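Local atomic coordinates of DUF5624 domain-containing protein (Legionella pneumophila subsp. pneumophila, PDB entry 4JX2), a protein that is of unknown function but is a putative secreted protein with a DUF5624 domain, combining many helices with a small mixed beta sheet. Residues G190-D195 / A206-D211; G356-S361 / L396-W401. All coordinates share one frame; numbering follows the deposited sequence.

Contact 1 (G190-D195 / A206-D211); sequences GNYMSD and ASLQND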
ATOM      1  N   GLY A 190      27.710 -13.296 -22.900  1.00 36.50           N
ATOM      2  CA  GLY A 190      27.725 -14.205 -24.041  1.00 36.08           C
ATOM      3  C   GLY A 190      28.705 -15.342 -23.863  1.00 39.34           C
ATOM      4  O   GLY A 190      28.317 -16.510 -23.906  1.00 40.27           O
ATOM      5  N   ASN A 191      29.970 -15.014 -23.592  1.00 35.67           N
ATOM      6  CA  ASN A 191      30.996 -16.042 -23.395  1.00 36.76           C
ATOM      7  C   ASN A 191      30.793 -16.831 -22.096  1.00 41.61           C
ATOM      8  O   ASN A 191      31.194 -17.994 -22.036  1.00 41.37           O
ATOM      9  CB  ASN A 191      32.381 -15.458 -23.469  1.00 34.78           C
ATOM     10  CG  ASN A 191      32.757 -15.068 -24.876  1.00 51.29           C
ATOM     11  OD1 ASN A 191      32.639 -15.861 -25.824  1.00 45.38           O
ATOM     12  ND2 ASN A 191      33.239 -13.849 -25.033  1.00 42.22           N
ATOM     13  N   TYR A 192      30.115 -16.240 -21.091  1.00 37.91           N
ATOM     14  CA  TYR A 192      29.816 -16.957 -19.859  1.00 36.65           C
ATOM     15  C   TYR A 192      28.791 -18.058 -20.185  1.00 40.98           C
ATOM     16  O   TYR A 192      29.015 -19.224 -19.839  1.00 41.84           O
ATOM     17  CB  TYR A 192      29.314 -16.011 -18.739  1.00 36.42           C
ATOM     18  CG  TYR A 192      28.713 -16.762 -17.571  1.00 37.85           C
ATOM     19  CD1 TYR A 192      29.511 -17.549 -16.738  1.00 40.27           C
ATOM     20  CD2 TYR A 192      27.337 -16.754 -17.344  1.00 37.54           C
ATOM     21  CE1 TYR A 192      28.958 -18.294 -15.699  1.00 39.89           C
ATOM     22  CE2 TYR A 192      26.772 -17.496 -16.305  1.00 38.20           C
ATOM     23  CZ  TYR A 192      27.591 -18.257 -15.478  1.00 41.33           C
ATOM     24  OH  TYR A 192      27.062 -19.015 -14.466  1.00 34.69           O
HETATM   25  N   MSE A 193      27.686 -17.692 -20.885  1.00 36.49           N
HETATM   26  CA  MSE A 193      26.631 -18.639 -21.270  1.00 35.65           C
HETATM   27  C   MSE A 193      27.183 -19.739 -22.154  1.00 43.26           C
HETATM   28  O   MSE A 193      26.843 -20.909 -21.958  1.00 45.19           O
HETATM   29  CB  MSE A 193      25.495 -17.928 -21.973  1.00 36.29           C
HETATM   30  CG  MSE A 193      24.674 -17.099 -21.029  1.00 40.57           C
HETATM   31 SE   MSE A 193      23.283 -16.122 -21.951  0.75 46.46          SE
HETATM   32  CE  MSE A 193      23.298 -14.644 -20.755  1.00 42.34           C
ATOM     33  N   SER A 194      28.091 -19.370 -23.074  1.00 39.51           N
ATOM     34  CA  SER A 194      28.753 -20.300 -23.973  1.00 40.97           C
ATOM     35  C   SER A 194      29.501 -21.382 -23.178  1.00 48.99           C
ATOM     36  O   SER A 194      29.354 -22.574 -23.477  1.00 49.99           O
ATOM     37  CB  SER A 194      29.707 -19.547 -24.890  1.00 43.23           C
ATOM     38  OG  SER A 194      30.350 -20.447 -25.774  1.00 48.10           O
ATOM     39  N   ASP A 195      30.251 -20.954 -22.133  1.00 45.83           N
ATOM     40  CA  ASP A 195      31.051 -21.792 -21.246  1.00 45.84           C
ATOM     41  C   ASP A 195      30.188 -22.746 -20.439  1.00 47.84           C
ATOM     42  O   ASP A 195      30.606 -23.872 -20.195  1.00 48.33           O
ATOM     43  CB  ASP A 195      31.894 -20.904 -20.319  1.00 47.24           C
ATOM     44  CG  ASP A 195      33.062 -20.200 -21.008  1.00 57.59           C
ATOM     45  OD1 ASP A 195      33.429 -20.611 -22.146  1.00 57.85           O
ATOM     46  OD2 ASP A 195      33.622 -19.257 -20.406  1.00 61.82           O
ATOM     47  N   ALA A 206      25.335 -20.432  -6.783  1.00 42.02           N
ATOM     48  CA  ALA A 206      26.676 -20.177  -6.265  1.00 40.83           C
ATOM     49  C   ALA A 206      27.695 -19.910  -7.374  1.00 42.76           C
ATOM     50  O   ALA A 206      28.448 -18.934  -7.275  1.00 42.82           O
ATOM     51  CB  ALA A 206      27.121 -21.357  -5.425  1.00 42.43           C
ATOM     52  N   SER A 207      27.719 -20.777  -8.414  1.00 36.93           N
ATOM     53  CA  SER A 207      28.616 -20.693  -9.554  1.00 36.32           C
ATOM     54  C   SER A 207      28.346 -19.413 -10.326  1.00 38.63           C
ATOM     55  O   SER A 207      29.296 -18.699 -10.660  1.00 38.97           O
ATOM     56  CB  SER A 207      28.450 -21.914 -10.454  1.00 42.82           C
ATOM     57  OG  SER A 207      28.921 -23.098  -9.826  1.00 57.92           O
ATOM     58  N   LEU A 208      27.057 -19.075 -10.539  1.00 32.91           N
ATOM     59  CA  LEU A 208      26.656 -17.860 -11.258  1.00 32.69           C
ATOM     60  C   LEU A 208      27.223 -16.599 -10.573  1.00 38.08           C
ATOM     61  O   LEU A 208      27.771 -15.719 -11.257  1.00 38.35           O
ATOM     62  CB  LEU A 208      25.118 -17.779 -11.370  1.00 32.02           C
ATOM     63  CG  LEU A 208      24.524 -16.453 -11.854  1.00 35.14           C
ATOM     64  CD1 LEU A 208      24.753 -16.234 -13.360  1.00 34.74           C
ATOM     65  CD2 LEU A 208      23.084 -16.375 -11.504  1.00 36.56           C
ATOM     66  N   GLN A 209      27.125 -16.542  -9.229  1.00 33.49           N
ATOM     67  CA  GLN A 209      27.635 -15.428  -8.464  1.00 33.56           C
ATOM     68  C   GLN A 209      29.156 -15.297  -8.621  1.00 40.49           C
ATOM     69  O   GLN A 209      29.655 -14.218  -8.957  1.00 40.40           O
ATOM     70  CB  GLN A 209      27.261 -15.585  -6.982  1.00 34.94           C
ATOM     71  CG  GLN A 209      27.922 -14.493  -6.139  1.00 39.87           C
ATOM     72  CD  GLN A 209      27.492 -14.357  -4.717  1.00 43.61           C
ATOM     73  OE1 GLN A 209      27.172 -13.259  -4.275  1.00 37.24           O
ATOM     74  NE2 GLN A 209      27.516 -15.441  -3.963  1.00 33.59           N
ATOM     75  N   ASN A 210      29.887 -16.395  -8.375  1.00 38.49           N
ATOM     76  CA  ASN A 210      31.343 -16.384  -8.411  1.00 39.16           C
ATOM     77  C   ASN A 210      31.916 -16.230  -9.834  1.00 43.77           C
ATOM     78  O   ASN A 210      32.851 -15.449 -10.010  1.00 42.81           O
ATOM     79  CB  ASN A 210      31.860 -17.657  -7.747  1.00 41.58           C
ATOM     80  CG  ASN A 210      33.353 -17.769  -7.626  1.00 66.29           C
ATOM     81  OD1 ASN A 210      33.977 -17.210  -6.726  1.00 62.49           O
ATOM     82  ND2 ASN A 210      33.949 -18.550  -8.500  1.00 61.21           N
ATOM     83  N   ASP A 211      31.367 -16.965 -10.834  1.00 42.03           N
ATOM     84  CA  ASP A 211      31.913 -17.000 -12.202  1.00 42.14           C
ATOM     85  C   ASP A 211      31.512 -15.828 -13.078  1.00 44.99           C
ATOM     86  O   ASP A 211      32.226 -15.526 -14.046  1.00 44.59           O
ATOM     87  CB  ASP A 211      31.518 -18.299 -12.930  1.00 44.00           C
ATOM     88  CG  ASP A 211      31.957 -19.580 -12.255  1.00 54.59           C
ATOM     89  OD1 ASP A 211      32.943 -19.542 -11.489  1.00 55.98           O
ATOM     90  OD2 ASP A 211      31.352 -20.630 -12.536  1.00 60.85           O
TER
HETATM   91  O   HOH W   1      28.899 -20.710 -13.361  1.00 42.27           O

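Contact 2 (G356-S361 / L396-W401); sequences GDYTYS and LAEKNW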
ATOM      1  N   GLY A 356      22.378   3.089  -0.823  1.00 29.84           N
ATOM      2  CA  GLY A 356      21.652   3.397  -2.055  1.00 29.00           C
ATOM      3  C   GLY A 356      20.811   4.657  -1.972  1.00 33.76           C
ATOM      4  O   GLY A 356      20.250   5.094  -2.979  1.00 34.38           O
ATOM      5  N   ASP A 357      20.679   5.242  -0.773  1.00 30.24           N
ATOM      6  CA  ASP A 357      20.017   6.523  -0.608  1.00 30.83           C
ATOM      7  C   ASP A 357      21.046   7.603  -0.855  1.00 39.60           C
ATOM      8  O   ASP A 357      22.236   7.378  -0.583  1.00 41.65           O
ATOM      9  CB  ASP A 357      19.458   6.676   0.809  1.00 32.66           C
ATOM     10  CG  ASP A 357      18.247   5.850   1.182  1.00 35.63           C
ATOM     11  OD1 ASP A 357      17.584   5.311   0.260  1.00 32.59           O
ATOM     12  OD2 ASP A 357      17.938   5.774   2.396  1.00 37.43           O
ATOM     13  N   TYR A 358      20.619   8.783  -1.322  1.00 37.63           N
ATOM     14  CA  TYR A 358      21.543   9.902  -1.508  1.00 38.57           C
ATOM     15  C   TYR A 358      22.081  10.360  -0.154  1.00 49.13           C
ATOM     16  O   TYR A 358      23.293  10.491   0.012  1.00 49.51           O
ATOM     17  CB  TYR A 358      20.881  11.077  -2.251  1.00 37.86           C
ATOM     18  CG  TYR A 358      21.893  12.111  -2.687  1.00 38.53           C
ATOM     19  CD1 TYR A 358      22.880  11.798  -3.616  1.00 40.29           C
ATOM     20  CD2 TYR A 358      21.893  13.395  -2.142  1.00 39.47           C
ATOM     21  CE1 TYR A 358      23.842  12.731  -3.992  1.00 43.10           C
ATOM     22  CE2 TYR A 358      22.825  14.356  -2.547  1.00 40.78           C
ATOM     23  CZ  TYR A 358      23.801  14.017  -3.474  1.00 49.38           C
ATOM     24  OH  TYR A 358      24.757  14.927  -3.880  1.00 52.25           O
ATOM     25  N   THR A 359      21.174  10.536   0.826  1.00 50.81           N
ATOM     26  CA  THR A 359      21.483  10.984   2.195  1.00 53.47           C
ATOM     27  C   THR A 359      22.367  10.006   2.988  1.00 59.74           C
ATOM     28  O   THR A 359      22.927  10.412   4.006  1.00 62.19           O
ATOM     29  CB  THR A 359      20.187  11.231   2.997  1.00 67.47           C
ATOM     30  OG1 THR A 359      19.341  10.075   2.955  1.00 66.26           O
ATOM     31  CG2 THR A 359      19.430  12.460   2.515  1.00 69.29           C
ATOM     32  N   TYR A 360      22.484   8.736   2.546  1.00 54.02           N
ATOM     33  CA  TYR A 360      23.242   7.713   3.252  1.00 52.66           C
ATOM     34  C   TYR A 360      24.772   7.941   3.192  1.00 62.33           C
ATOM     35  O   TYR A 360      25.396   8.087   4.245  1.00 62.69           O
ATOM     36  CB  TYR A 360      22.880   6.304   2.758  1.00 50.36           C
ATOM     37  CG  TYR A 360      23.586   5.244   3.562  1.00 48.65           C
ATOM     38  CD1 TYR A 360      23.204   4.970   4.875  1.00 49.52           C
ATOM     39  CD2 TYR A 360      24.699   4.577   3.050  1.00 48.56           C
ATOM     40  CE1 TYR A 360      23.890   4.034   5.644  1.00 49.23           C
ATOM     41  CE2 TYR A 360      25.391   3.634   3.812  1.00 48.64           C
ATOM     42  CZ  TYR A 360      24.983   3.370   5.108  1.00 51.62           C
ATOM     43  OH  TYR A 360      25.661   2.456   5.863  1.00 50.00           O
ATOM     44  N   SER A 361      25.386   7.862   2.004  1.00 62.47           N
ATOM     45  CA  SER A 361      26.833   8.059   1.857  1.00 64.21           C
ATOM     46  C   SER A 361      27.067   9.289   0.994  1.00 72.28           C
ATOM     47  O   SER A 361      26.502   9.343  -0.109  1.00 71.56           O
ATOM     48  CB  SER A 361      27.482   6.826   1.226  1.00 66.74           C
ATOM     49  OG  SER A 361      28.604   6.350   1.949  1.00 72.26           O
ATOM     50  N   LEU A 396      20.822  14.506  -8.838  1.00 32.81           N
ATOM     51  CA  LEU A 396      20.295  15.480  -9.805  1.00 33.67           C
ATOM     52  C   LEU A 396      19.875  16.774  -9.103  1.00 37.82           C
ATOM     53  O   LEU A 396      20.254  17.851  -9.556  1.00 39.14           O
ATOM     54  CB  LEU A 396      19.123  14.892 -10.608  1.00 32.74           C
ATOM     55  CG  LEU A 396      19.516  13.945 -11.766  1.00 34.60           C
ATOM     56  CD1 LEU A 396      18.281  13.244 -12.315  1.00 33.25           C
ATOM     57  CD2 LEU A 396      20.301  14.679 -12.879  1.00 31.46           C
ATOM     58  N   ALA A 397      19.152  16.651  -7.965  1.00 31.65           N
ATOM     59  CA  ALA A 397      18.701  17.776  -7.147  1.00 30.88           C
ATOM     60  C   ALA A 397      19.896  18.609  -6.655  1.00 36.97           C
ATOM     61  O   ALA A 397      19.883  19.831  -6.824  1.00 38.82           O
ATOM     62  CB  ALA A 397      17.877  17.266  -5.978  1.00 30.15           C
ATOM     63  N   GLU A 398      20.950  17.950  -6.110  1.00 33.01           N
ATOM     64  CA  GLU A 398      22.161  18.627  -5.641  1.00 34.44           C
ATOM     65  C   GLU A 398      22.827  19.457  -6.753  1.00 38.51           C
ATOM     66  O   GLU A 398      23.247  20.581  -6.497  1.00 39.03           O
ATOM     67  CB  GLU A 398      23.164  17.613  -5.093  1.00 36.01           C
ATOM     68  CG  GLU A 398      24.368  18.224  -4.388  1.00 45.76           C
ATOM     69  CD  GLU A 398      24.177  18.548  -2.922  1.00 81.85           C
ATOM     70  OE1 GLU A 398      23.044  18.411  -2.403  1.00 92.58           O
ATOM     71  OE2 GLU A 398      25.184  18.922  -2.278  1.00 86.23           O
ATOM     72  N   LYS A 399      22.916  18.910  -7.981  1.00 35.56           N
ATOM     73  CA  LYS A 399      23.558  19.590  -9.123  1.00 35.53           C
ATOM     74  C   LYS A 399      22.553  20.420  -9.953  1.00 37.90           C
ATOM     75  O   LYS A 399      22.891  20.853 -11.049  1.00 38.87           O
ATOM     76  CB  LYS A 399      24.306  18.568 -10.024  1.00 37.49           C
ATOM     77  CG  LYS A 399      25.287  17.626  -9.292  1.00 47.46           C
ATOM     78  CD  LYS A 399      26.402  18.315  -8.476  1.00 48.95           C
ATOM     79  CE  LYS A 399      27.481  17.368  -7.981  1.00 56.66           C
ATOM     80  NZ  LYS A 399      26.977  16.351  -7.016  1.00 69.21           N
ATOM     81  N   ASN A 400      21.350  20.690  -9.407  1.00 34.61           N
ATOM     82  CA  ASN A 400      20.261  21.450 -10.036  1.00 35.72           C
ATOM     83  C   ASN A 400      19.976  20.932 -11.452  1.00 42.07           C
ATOM     84  O   ASN A 400      19.836  21.702 -12.396  1.00 43.42           O
ATOM     85  CB  ASN A 400      20.536  22.972 -10.023  1.00 38.14           C
ATOM     86  CG  ASN A 400      19.313  23.880 -10.167  1.00 68.18           C
ATOM     87  OD1 ASN A 400      18.150  23.451 -10.128  1.00 69.77           O
ATOM     88  ND2 ASN A 400      19.547  25.176 -10.333  1.00 60.78           N
ATOM     89  N   TRP A 401      19.926  19.602 -11.581  1.00 40.01           N
ATOM     90  CA  TRP A 401      19.582  18.830 -12.780  1.00 41.45           C
ATOM     91  C   TRP A 401      20.663  18.885 -13.865  1.00 44.88           C
ATOM     92  O   TRP A 401      20.498  18.250 -14.917  1.00 45.21           O
ATOM     93  CB  TRP A 401      18.200  19.269 -13.334  1.00 41.79           C
ATOM     94  CG  TRP A 401      17.157  19.252 -12.256  1.00 43.23           C
ATOM     95  CD1 TRP A 401      16.828  20.274 -11.411  1.00 46.78           C
ATOM     96  CD2 TRP A 401      16.463  18.099 -11.779  1.00 42.48           C
ATOM     97  NE1 TRP A 401      15.920  19.841 -10.474  1.00 45.95           N
ATOM     98  CE2 TRP A 401      15.706  18.500 -10.652  1.00 46.39           C
ATOM     99  CE3 TRP A 401      16.363  16.773 -12.230  1.00 43.76           C
ATOM    100  CZ2 TRP A 401      14.827  17.638 -10.005  1.00 45.22           C
ATOM    101  CZ3 TRP A 401      15.524  15.901 -11.558  1.00 44.72           C
ATOM    102  CH2 TRP A 401      14.775  16.330 -10.456  1.00 45.29           C
TER

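Contact 1 (G190-D195 / A206-D211)
Tyr192 reaches from one helix to the next; their short segments run at 140° to each other, with axes 12.1 Å apart at their closest. Its ring stretches across to Leu208 and Asp211 because CG lies anti to the backbone N (chi1 167°), aiming the phenol at the helix of residues 206-211. Leu208 meets the phenol in two places: its CA lies 3.4 Å from Tyr192 OH, and its CD1 lies 3.8 Å from Tyr192 CE2, the two side chains crossing at about a right angle. On the other side of the hydroxyl-bearing carbon, Tyr192 CE1 meets Asp211 CB at 3.8 Å; the leucine methyl and this CB both approach the ring obliquely. The polar link is indirect. One water, lying at the ring edge and in its plane, accepts from Tyr192 OH at 2.7 Å and donates to Asp211 OD2 at 2.6 Å. Around the pair, Phe212 stacks on the tyrosine, Leu123 of helix 119-131 touches both Tyr192 and Leu208, and Val339 of the second subunit packs on Leu208. A buried phenol is thus satisfied through a water relay while apolar contacts place the ring, and the carboxylate probably polarises the water, making its oxygen a better acceptor for the hydroxyl.

Contact 2 (G356-S361 / L396-W401)
The phenol end of Tyr358 rests against the aliphatic part of Glu398, a pairing that accounts for nearly all the surface buried between a loop and the last turn of a helix. Tyr358 has CG anti to its backbone nitrogen (chi1 -169°), which directs the ring from residues 356-361 toward 396-401, where OH lies 3.4 Å from Glu398 CB. The glutamate's CG is equally near that hydroxyl, so two successive methylenes pack against one oxygen. Beyond them the chain bends at chi2 (86°), bringing the carboxylate back near the ring, across which the glutamate runs at about a right angle: OE1 comes to 4.1 Å from Tyr358 CE2, with the ring and carboxylate planes 54° apart. This is van der Waals packing at the protein surface. Lys399 contributes at the margin, folding its chain so that NZ reaches 4.1 Å from Tyr358 OH; the ammonium also makes a long, weak ion pair with Glu395. That same glutamate receives a weak hydrogen bond from Tyr358 OH, and Trp391 meets the tyrosine ring edge-to-face, so helix 386-398 engages the aromatic at several points. The touching residues Glu398 and Lys399 lie within the Schellman motif that ends the helix: Trp401 N bonds to Leu396 O at 2.7 Å and Asn400 N to Ala397 O, with Asn400, at positive phi, as the C-prime residue.

Both contacts turn on a tyrosine that reaches across to another segment, yet they lie in separate parts of the chain, with centres 34 Å apart and nearest atoms about 17 Å apart. The centre of contact 1 lies about 29 Å from the centre of the chain, and this contact borders the second subunit; the centre of contact 2 lies about 16 Å from that of the chain, and no other chain of the assembly touches its segments. They follow one another in sequence, the first joining neighbouring helices and the second bringing a loop to a helix end 35 residues later. Helix 223-247 lies between them in the chain and packs on Leu396 of contact 2.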